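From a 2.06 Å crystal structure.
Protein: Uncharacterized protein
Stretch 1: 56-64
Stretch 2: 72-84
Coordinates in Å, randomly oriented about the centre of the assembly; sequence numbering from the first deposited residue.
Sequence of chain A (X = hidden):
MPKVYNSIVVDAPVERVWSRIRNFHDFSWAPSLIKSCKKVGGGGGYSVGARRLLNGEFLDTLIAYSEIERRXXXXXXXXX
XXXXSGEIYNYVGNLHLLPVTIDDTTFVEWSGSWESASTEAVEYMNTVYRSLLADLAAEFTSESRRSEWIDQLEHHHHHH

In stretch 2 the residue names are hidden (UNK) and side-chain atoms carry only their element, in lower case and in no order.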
# COMPACT_ATOMS: atom_id res chain seq x y z
N GLY A 56 -16.03 27.67 7.83
CA GLY A 56 -16.09 28.71 6.82
C GLY A 56 -14.75 29.01 6.15
O GLY A 56 -14.61 30.04 5.50
N GLU A 57 -13.77 28.12 6.29
CA GLU A 57 -12.45 28.45 5.76
C GLU A 57 -11.62 27.28 5.23
O GLU A 57 -10.72 27.49 4.42
CB GLU A 57 -11.65 29.27 6.78
CG GLU A 57 -11.42 28.56 8.09
CD GLU A 57 -10.75 29.46 9.13
OE1 GLU A 57 -10.73 30.69 8.92
OE2 GLU A 57 -10.25 28.94 10.15
N PHE A 58 -11.89 26.07 5.70
CA PHE A 58 -11.24 24.89 5.14
C PHE A 58 -12.13 24.29 4.07
O PHE A 58 -13.21 23.78 4.38
CB PHE A 58 -11.03 23.81 6.21
CG PHE A 58 -10.00 24.15 7.24
CD1 PHE A 58 -8.65 23.91 6.99
CD2 PHE A 58 -10.37 24.68 8.46
CE1 PHE A 58 -7.70 24.20 7.94
CE2 PHE A 58 -9.42 24.97 9.42
CZ PHE A 58 -8.09 24.73 9.17
N LEU A 59 -11.68 24.32 2.82
CA LEU A 59 -12.38 23.62 1.75
C LEU A 59 -11.70 22.29 1.42
O LEU A 59 -10.59 22.29 0.88
CB LEU A 59 -12.45 24.50 0.50
CG LEU A 59 -13.19 23.92 -0.72
CD1 LEU A 59 -14.67 23.67 -0.41
CD2 LEU A 59 -13.02 24.83 -1.94
N ASP A 60 -12.35 21.17 1.75
CA ASP A 60 -11.82 19.81 1.49
C ASP A 60 -12.56 19.10 0.35
O ASP A 60 -13.78 19.24 0.22
CB ASP A 60 -12.00 18.91 2.72
CG ASP A 60 -11.12 19.31 3.91
OD1 ASP A 60 -10.10 20.02 3.72
OD2 ASP A 60 -11.44 18.88 5.04
N THR A 61 -11.83 18.31 -0.45
CA THR A 61 -12.44 17.38 -1.40
C THR A 61 -12.08 15.93 -1.06
O THR A 61 -10.91 15.64 -0.79
CB THR A 61 -11.98 17.67 -2.83
OG1 THR A 61 -12.33 19.01 -3.18
CG2 THR A 61 -12.66 16.73 -3.81
N LEU A 62 -13.06 15.03 -1.07
CA LEU A 62 -12.81 13.60 -0.84
C LEU A 62 -12.15 13.02 -2.08
O LEU A 62 -12.73 13.04 -3.18
CB LEU A 62 -14.13 12.87 -0.55
CG LEU A 62 -14.10 11.40 -0.13
CD1 LEU A 62 -13.28 11.20 1.15
CD2 LEU A 62 -15.52 10.87 0.06
N ILE A 63 -10.93 12.50 -1.93
CA ILE A 63 -10.19 11.99 -3.08
C ILE A 63 -10.04 10.47 -3.06
O ILE A 63 -9.67 9.86 -4.07
CB ILE A 63 -8.80 12.65 -3.19
CG1 ILE A 63 -7.92 12.23 -2.00
CG2 ILE A 63 -8.94 14.20 -3.25
CD1 ILE A 63 -6.54 12.91 -1.98
N ALA A 64 -10.31 9.86 -1.91
CA ALA A 64 -10.33 8.41 -1.82
C ALA A 64 -11.10 7.99 -0.57
O ALA A 64 -11.05 8.68 0.46
CB ALA A 64 -8.91 7.82 -1.81
N UNK A 72 -10.28 7.39 4.94
CA UNK A 72 -10.81 8.55 4.24
C UNK A 72 -9.62 9.41 3.82
O UNK A 72 -8.79 9.75 4.67
c UNK A 72 -12.93 8.60 5.60
c UNK A 72 -13.84 9.38 6.55
c UNK A 72 -11.70 9.38 5.17
c UNK A 72 -12.08 10.70 4.51
N UNK A 73 -9.51 9.77 2.54
CA UNK A 73 -8.42 10.65 2.11
C UNK A 73 -8.99 11.85 1.41
O UNK A 73 -9.94 11.74 0.65
se UNK A 73 -5.49 7.98 0.41
c UNK A 73 -6.75 8.74 1.73
c UNK A 73 -7.46 9.94 1.16
c UNK A 73 -4.84 9.67 -0.29
N UNK A 74 -8.39 13.01 1.63
CA UNK A 74 -8.93 14.23 1.06
C UNK A 74 -7.83 15.22 0.75
O UNK A 74 -6.76 15.20 1.37
c UNK A 74 -8.15 15.62 5.88
c UNK A 74 -9.31 15.14 3.39
c UNK A 74 -9.31 14.16 4.39
c UNK A 74 -8.12 16.61 4.91
c UNK A 74 -9.92 14.86 2.04
c UNK A 74 -8.70 16.36 3.67
o UNK A 74 -7.57 15.85 7.11
c UNK A 74 -8.74 14.40 5.62
N UNK A 75 -8.10 16.11 -0.20
CA UNK A 75 -7.24 17.26 -0.44
C UNK A 75 -7.81 18.44 0.33
O UNK A 75 -9.02 18.60 0.42
o UNK A 75 -8.48 17.87 -2.46
c UNK A 75 -7.19 17.59 -1.93
N UNK A 76 -6.93 19.26 0.89
CA UNK A 76 -7.34 20.55 1.41
C UNK A 76 -7.12 21.60 0.33
O UNK A 76 -5.99 21.98 0.04
c UNK A 76 -7.10 22.15 3.35
c UNK A 76 -5.45 21.66 5.72
se UNK A 76 -5.72 23.07 4.38
c UNK A 76 -6.55 20.92 2.66
N UNK A 77 -8.21 22.07 -0.28
CA UNK A 77 -8.13 22.99 -1.41
C UNK A 77 -7.98 24.45 -0.98
O UNK A 77 -7.39 25.27 -1.70
c UNK A 77 -9.37 22.81 -2.30
o UNK A 77 -10.88 20.99 -2.68
o UNK A 77 -8.73 20.54 -2.77
c UNK A 77 -9.68 21.34 -2.60
N UNK A 78 -8.55 24.80 0.16
CA UNK A 78 -8.35 26.13 0.73
C UNK A 78 -8.26 26.00 2.24
O UNK A 78 -8.82 25.08 2.82
c UNK A 78 -9.50 27.08 0.37
o UNK A 78 -8.08 28.72 -1.38
c UNK A 78 -9.88 27.14 -1.10
c UNK A 78 -9.06 28.12 -1.91
o UNK A 78 -9.40 28.28 -3.11
N UNK A 79 -7.56 26.94 2.87
CA UNK A 79 -7.48 26.95 4.32
C UNK A 79 -6.91 28.26 4.80
O UNK A 79 -6.37 29.03 4.01
N UNK A 80 -7.02 28.53 6.11
CA UNK A 80 -6.46 29.75 6.68
C UNK A 80 -4.93 29.64 6.72
O UNK A 80 -4.41 28.53 6.72
c UNK A 80 -7.02 29.75 8.10
c UNK A 80 -7.19 28.29 8.43
c UNK A 80 -7.57 27.62 7.13
N UNK A 81 -4.24 30.78 6.72
CA UNK A 81 -2.80 30.79 6.93
C UNK A 81 -2.54 30.05 8.25
O UNK A 81 -3.30 30.21 9.20
o UNK A 81 -0.85 32.28 6.80
c UNK A 81 -2.27 32.23 6.95
N UNK A 82 -1.47 29.23 8.31
CA UNK A 82 -0.42 29.05 7.30
C UNK A 82 -0.67 27.89 6.32
O UNK A 82 0.29 27.43 5.70
c UNK A 82 0.18 27.83 9.24
c UNK A 82 -1.21 28.41 9.51
c UNK A 82 0.78 28.71 8.17
N UNK A 83 -1.91 27.43 6.18
CA UNK A 83 -2.21 26.41 5.17
C UNK A 83 -3.11 26.92 4.04
O UNK A 83 -3.90 26.16 3.48
c UNK A 83 -1.80 24.35 6.58
c UNK A 83 -4.04 25.50 6.65
c UNK A 83 -2.84 25.14 5.79
N UNK A 84 -2.98 28.20 3.69
CA UNK A 84 -3.73 28.76 2.57
C UNK A 84 -3.13 28.27 1.26
O UNK A 84 -1.98 27.81 1.22
o UNK A 84 -2.46 30.78 2.14
c UNK A 84 -3.70 30.29 2.60

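Position 72 has four side-chain carbons, forked at the first, with one arm two carbons long. A carbon of the fork lies 3.6 Å from Leu62 CD1. This is Ile72, and that carbon is CG2.

Position 73 carries two carbons, a selenium and a last carbon, unbranched. Its CB sits 3.9 Å from Ala64 CB and 3.9 Å from Ile63 CG1. It is Met73, present as selenomethionine.

Position 74 has one carbon, then a six-carbon ring bearing one oxygen. A ring carbon comes within 3.8 Å of Asp60 CG. This is Tyr74; the ring carbon is CD1.

Position 75 has one carbon and one oxygen. The oxygen is 3.5 Å from Thr61 CB. This is Ser75.

Position 76 has two carbons, a selenium and a last carbon, unbranched. The selenium is 4.0 Å from Phe58 CD1, at the edge of the ring. This is Met76, again selenomethionine.

Position 77 has two carbons, the second carrying two oxygens. One oxygen accepts a hydrogen bond from Thr61 OG1 at 2.5 Å. This is Asp77, and the oxygen is OD2. Its OD1 accepts a 2.7 Å bond from Ser75 OG.

Position 78 has three carbons, the third carrying two oxygens. Its CB is 3.9 Å from Leu59 CB, but the end of the chain leads away. It is Glu78.

Position 79 has no side-chain atoms. Its CA is 3.3 Å from Glu57 O. An ideal CB would clash with Met76 SE, at 2.9 Å. This is Gly79.

Position 80 has three carbons closing a ring onto the backbone N. The ring carbon next to N lies over the face of the Phe58 ring. This is Pro80; that carbon is CD, 3.5 Å from Phe58 CE1.

Position 81 has one carbon and one oxygen, out of reach of stretch 1: Ser81.

Position 82 has three carbons closing a ring onto the backbone N, also without contact. It is Pro82, after a cis peptide bond.

Position 83 has one carbon carrying two more. One of these is 4.1 Å from Phe58 CE1. This is Val83.

Position 84, one carbon and one oxygen, makes no contact: Ser84.

The contact is an antiparallel strand pair. Thr61 N to Ser75 O (3.0 Å) and Ser75 N to Thr61 O (2.9 Å) form its central hydrogen bonds. Two bulges shift the register. At one, Leu59 O accepts from Asp77 N at 2.7 Å and weakly from Glu78 N at 3.3 Å. At the other, Met73 O accepts from Ile63 N at 2.9 Å and Ala64 N at 3.2 Å. Beyond the strand, Pro80 packs on Phe58.

Stretch 2 72-84: IMYSMDEGPSPVS
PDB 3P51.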